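Local coordinates for MccF (Escherichia coli, PDB 4IIY), which is a peptidase S66 family hydrolase, related to LD-carboxypeptidases, that probably protects its producer cell against its own microcin C7, at residues S52-V57 with G84-Y89; D120-L125 with T148-G153; I187-R192 with E364-T369. The protein carries 1 engineered substitution. All coordinates share one frame; numbering follows the deposited sequence.

Contact 1 (S52-V57 with G84-Y89); sequences SAPATV and GKTDFY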
loop_
_atom_site.group_PDB
_atom_site.type_symbol
_atom_site.label_atom_id
_atom_site.label_comp_id
_atom_site.label_asym_id
_atom_site.label_seq_id
_atom_site.Cartn_x
_atom_site.Cartn_y
_atom_site.Cartn_z
ATOM N N SER B 52 -7.026 -6.849 14.198
ATOM C CA SER B 52 -5.698 -7.050 13.628
ATOM C C SER B 52 -4.662 -7.398 14.705
ATOM O O SER B 52 -4.599 -8.552 15.147
ATOM C CB SER B 52 -5.279 -5.836 12.787
ATOM O OG SER B 52 -4.133 -6.121 12.004
ATOM N N ALA B 53 -3.851 -6.440 15.140
ATOM C CA ALA B 53 -2.773 -6.746 16.085
ATOM C C ALA B 53 -3.306 -7.145 17.460
ATOM O O ALA B 53 -4.272 -6.552 17.941
ATOM C CB ALA B 53 -1.822 -5.565 16.220
ATOM N N PRO B 54 -2.663 -8.133 18.109
ATOM C CA PRO B 54 -3.165 -8.645 19.392
ATOM C C PRO B 54 -2.674 -7.835 20.595
ATOM O O PRO B 54 -2.073 -8.395 21.525
ATOM C CB PRO B 54 -2.580 -10.056 19.436
ATOM C CG PRO B 54 -1.258 -9.907 18.747
ATOM C CD PRO B 54 -1.548 -8.954 17.594
ATOM N N ALA B 55 -2.952 -6.537 20.609
ATOM C CA ALA B 55 -2.365 -5.667 21.617
ATOM C C ALA B 55 -2.944 -5.828 23.018
ATOM O O ALA B 55 -2.348 -5.332 23.969
ATOM C CB ALA B 55 -2.383 -4.189 21.167
ATOM N N THR B 56 -4.076 -6.506 23.179
ATOM C CA THR B 56 -4.522 -6.817 24.537
ATOM C C THR B 56 -3.515 -7.722 25.241
ATOM O O THR B 56 -3.491 -7.773 26.475
ATOM C CB THR B 56 -5.930 -7.441 24.604
ATOM O OG1 THR B 56 -5.952 -8.709 23.933
ATOM C CG2 THR B 56 -6.980 -6.496 24.014
ATOM N N VAL B 57 -2.693 -8.423 24.462
ATOM C CA VAL B 57 -1.579 -9.211 24.990
ATOM C C VAL B 57 -0.256 -8.443 24.909
ATOM O O VAL B 57 0.477 -8.336 25.898
ATOM C CB VAL B 57 -1.438 -10.567 24.246
ATOM C CG1 VAL B 57 -0.191 -11.323 24.709
ATOM C CG2 VAL B 57 -2.689 -11.417 24.445
ATOM N N GLY B 84 -6.969 -11.259 24.856
ATOM C CA GLY B 84 -6.035 -12.144 25.530
ATOM C C GLY B 84 -5.472 -13.269 24.676
ATOM O O GLY B 84 -4.728 -14.117 25.178
ATOM N N LYS B 85 -5.816 -13.289 23.388
ATOM C CA LYS B 85 -5.358 -14.343 22.480
ATOM C C LYS B 85 -4.307 -13.814 21.513
ATOM O O LYS B 85 -4.275 -12.614 21.216
ATOM C CB LYS B 85 -6.531 -14.897 21.675
ATOM C CG LYS B 85 -7.751 -15.263 22.497
ATOM C CD LYS B 85 -7.510 -16.483 23.352
ATOM C CE LYS B 85 -8.805 -16.943 24.003
ATOM N NZ LYS B 85 -8.627 -18.221 24.744
ATOM N N THR B 86 -3.458 -14.706 21.004
ATOM C CA THR B 86 -2.512 -14.331 19.960
ATOM C C THR B 86 -2.389 -15.415 18.900
ATOM O O THR B 86 -2.411 -16.618 19.201
ATOM C CB THR B 86 -1.098 -14.051 20.510
ATOM O OG1 THR B 86 -0.553 -15.247 21.083
ATOM C CG2 THR B 86 -1.124 -12.951 21.552
ATOM N N ASP B 87 -2.258 -14.973 17.650
ATOM C CA ASP B 87 -1.842 -15.822 16.544
ATOM C C ASP B 87 -0.664 -15.121 15.868
ATOM O O ASP B 87 -0.768 -14.637 14.731
ATOM C CB ASP B 87 -2.983 -16.028 15.556
ATOM C CG ASP B 87 -2.625 -16.993 14.443
ATOM O OD1 ASP B 87 -1.946 -18.010 14.729
ATOM O OD2 ASP B 87 -3.016 -16.746 13.277
ATOM N N PHE B 88 0.444 -15.043 16.599
ATOM C CA PHE B 88 1.656 -14.365 16.155
ATOM C C PHE B 88 1.410 -12.871 15.903
ATOM O O PHE B 88 1.364 -12.093 16.854
ATOM C CB PHE B 88 2.307 -15.120 14.987
ATOM C CG PHE B 88 2.597 -16.558 15.320
ATOM C CD1 PHE B 88 3.733 -16.904 16.038
ATOM C CD2 PHE B 88 1.699 -17.551 14.974
ATOM C CE1 PHE B 88 3.978 -18.226 16.376
ATOM C CE2 PHE B 88 1.943 -18.873 15.302
ATOM C CZ PHE B 88 3.081 -19.208 16.006
ATOM N N TYR B 89 1.196 -12.478 14.651
ATOM C CA TYR B 89 1.081 -11.073 14.271
ATOM C C TYR B 89 -0.347 -10.535 14.337
ATOM O O TYR B 89 -0.576 -9.349 14.085
ATOM C CB TYR B 89 1.599 -10.889 12.842
ATOM C CG TYR B 89 0.768 -11.591 11.775
ATOM C CD1 TYR B 89 -0.191 -10.901 11.037
ATOM C CD2 TYR B 89 0.947 -12.939 11.506
ATOM C CE1 TYR B 89 -0.950 -11.544 10.059
ATOM C CE2 TYR B 89 0.198 -13.589 10.535
ATOM C CZ TYR B 89 -0.746 -12.887 9.806
ATOM O OH TYR B 89 -1.484 -13.535 8.834
HETATM O O HOH W 1 -2.398 -8.000 12.338
#
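Pro54 lays its ring against the backbone that runs from Lys85 to Tyr89, and three ring carbons share the work. CB sits 3.5 Å from the carbonyl O of Lys85, CG faces the O of Phe88, and CD comes 3.7 Å from the O of Tyr89. Beside it, Val57 packs with both branches: CG2 touches the carbonyl carbon of Gly84 at 3.4 Å, while CG1 lies 3.7 Å from CG2 of Thr86. With OG1 between the backbone N and the carbonyl carbon (chi1 64°), the CG2 of Thr86 stands anti to that carbon and fills the angle between valine and proline; the Thr86 side chain crosses those of Val57 and Pro54 at about right angles.

At Gly84 the backbone angles (phi 83°) would jam a CB against the carbonyl O of the preceding residue, so a glycine suits the turn. Its N-H gives an almost straight bond, 175° at the hydrogen, to Thr56 OG1 2.9 Å away. At the other end one water accepts from Ser52 OG and donates to Tyr89 O, while the same OG takes the backbone N-H of Asp120. Pro54 centres an inverse gamma turn and stands at the N-cap position of helix 55-58. This turn follows strand 45-49, the 84-89 loop follows its parallel neighbour 76-79 and leads to helix 94-105, and Ile169 of helix 168-172 packs against Thr56.

Contact 2 (D120-L125 with T148-G153); sequences DNSNSL and TALLAG
Ala149 pushes its methyl into the start of the turn at 122-125. CB lies 3.7 Å from the backbone N of Asn123 and 3.8 Å from that residue's CB, where the two backbones come closest. Next along the helix, Leu150 reaches over Ser122. With CG anti to its carbonyl carbon (chi1 -54°), the isobutyl group turns toward the loop, placing CD2 3.4 Å from the O of Ser122 and CG 3.8 Å from its CB. The same CD2 also touches CB of Leu125, at 4.2 Å. Ser122 has two conformers, so any touch by its OG on Ala149 is doubtful. Replacing Leu150 by alanine would remove CG and both methyls and would probably leave a gap beside Ser122 O and Leu125 CB.

One shell out, the turn is held by its own backbone: Leu125 N donates to Ser122 O, 3.0 Å away, the very oxygen that Leu150 covers. Asp146 OD2 accepts from Ser122 N, and Asn123 turns its amide away from the helix, ND2 reaching Gly251 O of its own chain and Arg281 O of the second subunit. On the helix side, Thr148 OG1 bonds Ala145 O. Ala145 occupies the predicted nucleophile position, changed in this structure, between strand 140-143 and helix 148-158, an arrangement consistent with a nucleophile elbow. The side chain of Ser122 is about 8 Å from the bound glutamylsulfamoyl inosine.

No hydrogen bond crosses between 120-125 and 148-153. The contact is packing, methyl and isobutyl against backbone and short side chains, and it therefore rests on close fit, while Ser122 N and Asn123 ND2 are bonded outside it.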
loop_
_atom_site.group_PDB
_atom_site.type_symbol
_atom_site.label_atom_id
_atom_site.label_comp_id
_atom_site.label_asym_id
_atom_site.label_seq_id
_atom_site.Cartn_x
_atom_site.Cartn_y
_atom_site.Cartn_z
ATOM N N ASP B 120 -2.702 -4.184 10.499
ATOM C CA ASP B 120 -2.534 -4.302 9.051
ATOM C C ASP B 120 -3.672 -5.060 8.365
ATOM O O ASP B 120 -3.770 -5.018 7.136
ATOM C CB ASP B 120 -1.240 -5.053 8.726
ATOM C CG ASP B 120 -0.005 -4.272 9.075
ATOM O OD1 ASP B 120 0.419 -3.430 8.255
ATOM O OD2 ASP B 120 0.554 -4.511 10.161
ATOM N N ASN B 121 -4.501 -5.773 9.127
ATOM C CA ASN B 121 -5.231 -6.913 8.570
ATOM C C ASN B 121 -6.750 -6.879 8.646
ATOM O O ASN B 121 -7.402 -7.885 8.348
ATOM C CB ASN B 121 -4.679 -8.219 9.170
ATOM C CG ASN B 121 -3.229 -8.417 8.829
ATOM O OD1 ASN B 121 -2.378 -8.499 9.700
ATOM N ND2 ASN B 121 -2.927 -8.437 7.535
ATOM N N SER B 122 -7.339 -5.754 9.022
ATOM C CA SER B 122 -8.790 -5.751 9.145
ATOM C C SER B 122 -9.501 -5.866 7.798
ATOM O O SER B 122 -10.632 -6.356 7.757
ATOM C CB SER B 122 -9.308 -4.565 9.955
ATOM O OG SER B 122 -9.281 -3.368 9.212
ATOM N N ASN B 123 -8.846 -5.475 6.702
ATOM C CA ASN B 123 -9.487 -5.642 5.392
ATOM C C ASN B 123 -9.880 -7.095 5.107
ATOM O O ASN B 123 -10.850 -7.343 4.388
ATOM C CB ASN B 123 -8.682 -5.021 4.230
ATOM C CG ASN B 123 -7.381 -5.762 3.924
ATOM O OD1 ASN B 123 -6.706 -6.270 4.825
ATOM N ND2 ASN B 123 -7.014 -5.813 2.640
ATOM N N SER B 124 -9.145 -8.049 5.673
ATOM C CA SER B 124 -9.464 -9.463 5.463
ATOM C C SER B 124 -10.878 -9.825 5.903
ATOM O O SER B 124 -11.466 -10.778 5.385
ATOM C CB SER B 124 -8.503 -10.363 6.228
ATOM O OG SER B 124 -7.191 -10.299 5.715
ATOM N N LEU B 125 -11.400 -9.108 6.894
ATOM C CA LEU B 125 -12.675 -9.463 7.511
ATOM C C LEU B 125 -13.875 -9.134 6.648
ATOM O O LEU B 125 -14.960 -9.668 6.886
ATOM C CB LEU B 125 -12.859 -8.722 8.838
ATOM C CG LEU B 125 -12.164 -9.230 10.098
ATOM C CD1 LEU B 125 -10.652 -9.297 9.932
ATOM C CD2 LEU B 125 -12.554 -8.356 11.277
ATOM N N THR B 148 -9.725 1.665 9.563
ATOM C CA THR B 148 -10.308 2.316 8.400
ATOM C C THR B 148 -10.962 1.330 7.435
ATOM O O THR B 148 -12.008 1.615 6.859
ATOM C CB THR B 148 -9.219 3.085 7.622
ATOM O OG1 THR B 148 -8.691 4.141 8.432
ATOM C CG2 THR B 148 -9.763 3.690 6.329
ATOM N N ALA B 149 -10.343 0.173 7.226
ATOM C CA ALA B 149 -10.921 -0.778 6.276
ATOM C C ALA B 149 -12.351 -1.155 6.676
ATOM O O ALA B 149 -13.236 -1.270 5.819
ATOM C CB ALA B 149 -10.047 -2.017 6.148
ATOM N N LEU B 150 -12.579 -1.342 7.971
ATOM C CA LEU B 150 -13.913 -1.650 8.487
ATOM C C LEU B 150 -14.839 -0.442 8.484
ATOM O O LEU B 150 -16.007 -0.555 8.118
ATOM C CB LEU B 150 -13.846 -2.211 9.904
ATOM C CG LEU B 150 -12.946 -3.418 10.117
ATOM C CD1 LEU B 150 -13.166 -3.957 11.517
ATOM C CD2 LEU B 150 -13.212 -4.505 9.069
ATOM N N LEU B 151 -14.339 0.719 8.895
ATOM C CA LEU B 151 -15.176 1.916 8.943
ATOM C C LEU B 151 -15.683 2.259 7.552
ATOM O O LEU B 151 -16.878 2.526 7.358
ATOM C CB LEU B 151 -14.391 3.098 9.505
ATOM C CG LEU B 151 -13.831 2.936 10.921
ATOM C CD1 LEU B 151 -12.919 4.098 11.267
ATOM C CD2 LEU B 151 -14.943 2.806 11.961
ATOM N N ALA B 152 -14.769 2.258 6.586
ATOM C CA ALA B 152 -15.123 2.584 5.209
ATOM C C ALA B 152 -15.955 1.468 4.570
ATOM O O ALA B 152 -16.931 1.737 3.863
ATOM C CB ALA B 152 -13.870 2.861 4.394
ATOM N N GLY B 153 -15.564 0.220 4.795
ATOM C CA GLY B 153 -16.275 -0.901 4.215
ATOM C C GLY B 153 -17.707 -1.020 4.709
ATOM O O GLY B 153 -18.628 -1.302 3.938
#

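Contact 3 (I187-R192 with E364-T369); sequences IKILTR and EQYLST. With EDO (1,2-ethanediol), chain Q; EDO (1,2-ethanediol), chain O.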
loop_
_atom_site.group_PDB
_atom_site.type_symbol
_atom_site.label_atom_id
_atom_site.label_comp_id
_atom_site.label_asym_id
_atom_site.label_seq_id
_atom_site.Cartn_x
_atom_site.Cartn_y
_atom_site.Cartn_z
ATOM N N ILE B 187 -16.565 12.228 24.147
ATOM C CA ILE B 187 -17.832 12.332 24.861
ATOM C C ILE B 187 -18.702 13.470 24.308
ATOM O O ILE B 187 -19.922 13.316 24.213
ATOM C CB ILE B 187 -17.625 12.435 26.400
ATOM C CG1 ILE B 187 -18.890 12.001 27.150
ATOM C CG2 ILE B 187 -17.147 13.827 26.814
ATOM C CD1 ILE B 187 -19.177 10.514 27.045
ATOM N N LYS B 188 -18.099 14.583 23.908
ATOM C CA LYS B 188 -18.875 15.675 23.327
ATOM C C LYS B 188 -19.560 15.272 22.019
ATOM O O LYS B 188 -20.769 15.471 21.841
ATOM C CB LYS B 188 -17.975 16.885 23.074
ATOM C CG LYS B 188 -18.680 18.079 22.439
ATOM C CD LYS B 188 -19.676 18.706 23.396
ATOM C CE LYS B 188 -20.239 20.010 22.853
ATOM N NZ LYS B 188 -21.154 20.646 23.842
ATOM N N ILE B 189 -18.782 14.722 21.097
ATOM C CA ILE B 189 -19.289 14.378 19.775
ATOM C C ILE B 189 -20.401 13.339 19.866
ATOM O O ILE B 189 -21.421 13.442 19.178
ATOM C CB ILE B 189 -18.156 13.845 18.864
ATOM C CG1 ILE B 189 -17.147 14.950 18.540
ATOM C CG2 ILE B 189 -18.724 13.286 17.573
ATOM C CD1 ILE B 189 -17.734 16.107 17.758
ATOM N N LEU B 190 -20.216 12.344 20.725
ATOM C CA LEU B 190 -21.118 11.208 20.742
ATOM C C LEU B 190 -22.339 11.399 21.650
ATOM O O LEU B 190 -23.335 10.691 21.486
ATOM C CB LEU B 190 -20.361 9.926 21.107
ATOM C CG LEU B 190 -19.242 9.520 20.138
ATOM C CD1 LEU B 190 -18.525 8.288 20.647
ATOM C CD2 LEU B 190 -19.769 9.278 18.725
ATOM N N THR B 191 -22.275 12.331 22.602
ATOM C CA THR B 191 -23.419 12.543 23.502
ATOM C C THR B 191 -24.206 13.830 23.265
ATOM O O THR B 191 -25.334 13.955 23.756
ATOM C CB THR B 191 -23.033 12.507 24.997
ATOM O OG1 THR B 191 -22.286 13.680 25.339
ATOM C CG2 THR B 191 -22.247 11.260 25.337
ATOM N N ARG B 192 -23.645 14.778 22.522
ATOM C CA ARG B 192 -24.301 16.075 22.354
ATOM C C ARG B 192 -25.654 15.976 21.663
ATOM O O ARG B 192 -25.916 15.046 20.904
ATOM C CB ARG B 192 -23.405 17.050 21.579
ATOM C CG ARG B 192 -23.092 16.626 20.142
ATOM C CD ARG B 192 -22.247 17.662 19.427
ATOM N NE ARG B 192 -23.039 18.810 18.974
ATOM C CZ ARG B 192 -23.754 18.817 17.855
ATOM N NH1 ARG B 192 -23.802 17.734 17.089
ATOM N NH2 ARG B 192 -24.444 19.899 17.509
ATOM N N GLU B 364 -24.164 18.186 9.388
ATOM C CA GLU B 364 -25.218 17.216 9.114
ATOM C C GLU B 364 -25.373 16.259 10.294
ATOM O O GLU B 364 -24.380 15.829 10.889
ATOM C CB GLU B 364 -24.889 16.441 7.833
ATOM C CG GLU B 364 -25.842 15.293 7.548
ATOM C CD GLU B 364 -25.473 14.493 6.313
ATOM O OE1 GLU B 364 -24.503 14.847 5.616
ATOM O OE2 GLU B 364 -26.164 13.488 6.037
ATOM N N GLN B 365 -26.616 15.921 10.630
ATOM C CA GLN B 365 -26.912 14.991 11.712
ATOM C C GLN B 365 -26.196 13.660 11.500
ATOM O O GLN B 365 -26.213 13.103 10.402
ATOM C CB GLN B 365 -28.419 14.742 11.802
ATOM C CG GLN B 365 -28.829 13.854 12.951
ATOM C CD GLN B 365 -30.335 13.644 13.005
ATOM O OE1 GLN B 365 -31.086 14.252 12.239
ATOM N NE2 GLN B 365 -30.780 12.780 13.904
ATOM N N TYR B 366 -25.582 13.148 12.564
ATOM C CA TYR B 366 -24.728 11.962 12.451
ATOM C C TYR B 366 -25.027 10.877 13.492
ATOM O O TYR B 366 -24.420 9.808 13.455
ATOM C CB TYR B 366 -23.247 12.373 12.482
ATOM C CG TYR B 366 -22.866 13.119 13.742
ATOM C CD1 TYR B 366 -22.474 12.432 14.884
ATOM C CD2 TYR B 366 -22.931 14.503 13.796
ATOM C CE1 TYR B 366 -22.139 13.111 16.052
ATOM C CE2 TYR B 366 -22.600 15.190 14.947
ATOM C CZ TYR B 366 -22.207 14.498 16.071
ATOM O OH TYR B 366 -21.899 15.213 17.216
ATOM N N LEU B 367 -25.964 11.156 14.405
ATOM C CA LEU B 367 -26.523 10.154 15.311
ATOM C C LEU B 367 -28.018 10.420 15.428
ATOM O O LEU B 367 -28.465 11.538 15.179
ATOM C CB LEU B 367 -25.866 10.216 16.699
ATOM C CG LEU B 367 -24.403 9.755 16.803
ATOM C CD1 LEU B 367 -23.732 10.243 18.079
ATOM C CD2 LEU B 367 -24.295 8.241 16.696
ATOM N N SER B 368 -28.781 9.394 15.792
ATOM C CA SER B 368 -30.213 9.554 16.046
ATOM C C SER B 368 -30.449 10.528 17.197
ATOM O O SER B 368 -29.632 10.633 18.111
ATOM C CB SER B 368 -30.844 8.202 16.375
ATOM O OG SER B 368 -30.666 7.293 15.309
ATOM N N THR B 369 -31.564 11.249 17.154
ATOM C CA THR B 369 -31.846 12.245 18.184
ATOM C C THR B 369 -32.171 11.592 19.528
ATOM O O THR B 369 -32.060 12.227 20.578
ATOM C CB THR B 369 -32.991 13.186 17.767
ATOM O OG1 THR B 369 -34.173 12.417 17.514
ATOM C CG2 THR B 369 -32.615 13.955 16.513
HETATM C C1 EDO Q . -24.508 18.725 13.241
HETATM O O1 EDO Q . -23.816 19.066 14.442
HETATM C C2 EDO Q . -25.555 17.673 13.576
HETATM O O2 EDO Q . -25.486 17.339 14.968
HETATM C C1 EDO O . -22.943 22.529 18.972
HETATM O O1 EDO O . -24.334 22.555 18.624
HETATM C C2 EDO O . -22.765 22.289 20.469
HETATM O O2 EDO O . -23.038 20.925 20.817
#
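Leu190 and Leu367 mark the nearest approach of the backbones, 7.7 Å between CA atoms, too far apart for main chains to bond, so side chains bridge the gap. Residues 187-191 are the last of helix 178-191, and Arg192 is the first to leave helical geometry; 364-369 is irregular chain. Tyr366 points its ring across, and its OH donates to Ile189 O at 2.7 Å, in the carbonyl plane and on a lone pair (128° at the oxygen). The contact thus joins the C-terminal end of that helix to the tail that follows strand 359-362, an inner strand of the eight-stranded sheet, while Phe163 and Ile140 of the six-stranded sheet pack against both leucines.

The tyrosine oxygen also accepts, from NH1 of Arg192, 3.2 Å off and close to the guanidinium plane, which is tilted 22° from the ring. A bend at chi3 (-78°) brings that group round. Two ethanediols, probably from the crystallisation liquor, take further N-H groups, NE giving a 2.8 Å bond to O2 of one, and Gly196 O accepts from NH2. Apolar contacts flank these bonds: CG2 of Ile189 rests 3.7 Å from Tyr366 CE1, and Leu367 CD1 comes 3.5 Å from Leu190 O.

In the fold
Contacts 1 and 2 adjoin within the LD-carboxypeptidase N-terminal domain range: Ser52 OG of contact 1 probably also takes the N-H of Asn121 in contact 2, and both touch the second subunit. Contact 1 joins the loops after strands 45-49 and 76-79; partly exposed, it mixes proline and methyl packing with a bond and a water. Contact 2 sets the loop after 110-115 on helix 148-158, wholly buried, without a hydrogen bond between its segments. Contact 3 ties the end of helix 178-191 to the C-terminal tail; mainly buried too, it is polar at heart, stands away from the predicted catalytic residues, about 11 Å from contact 2 between nearest atoms, and touches no other protein chain.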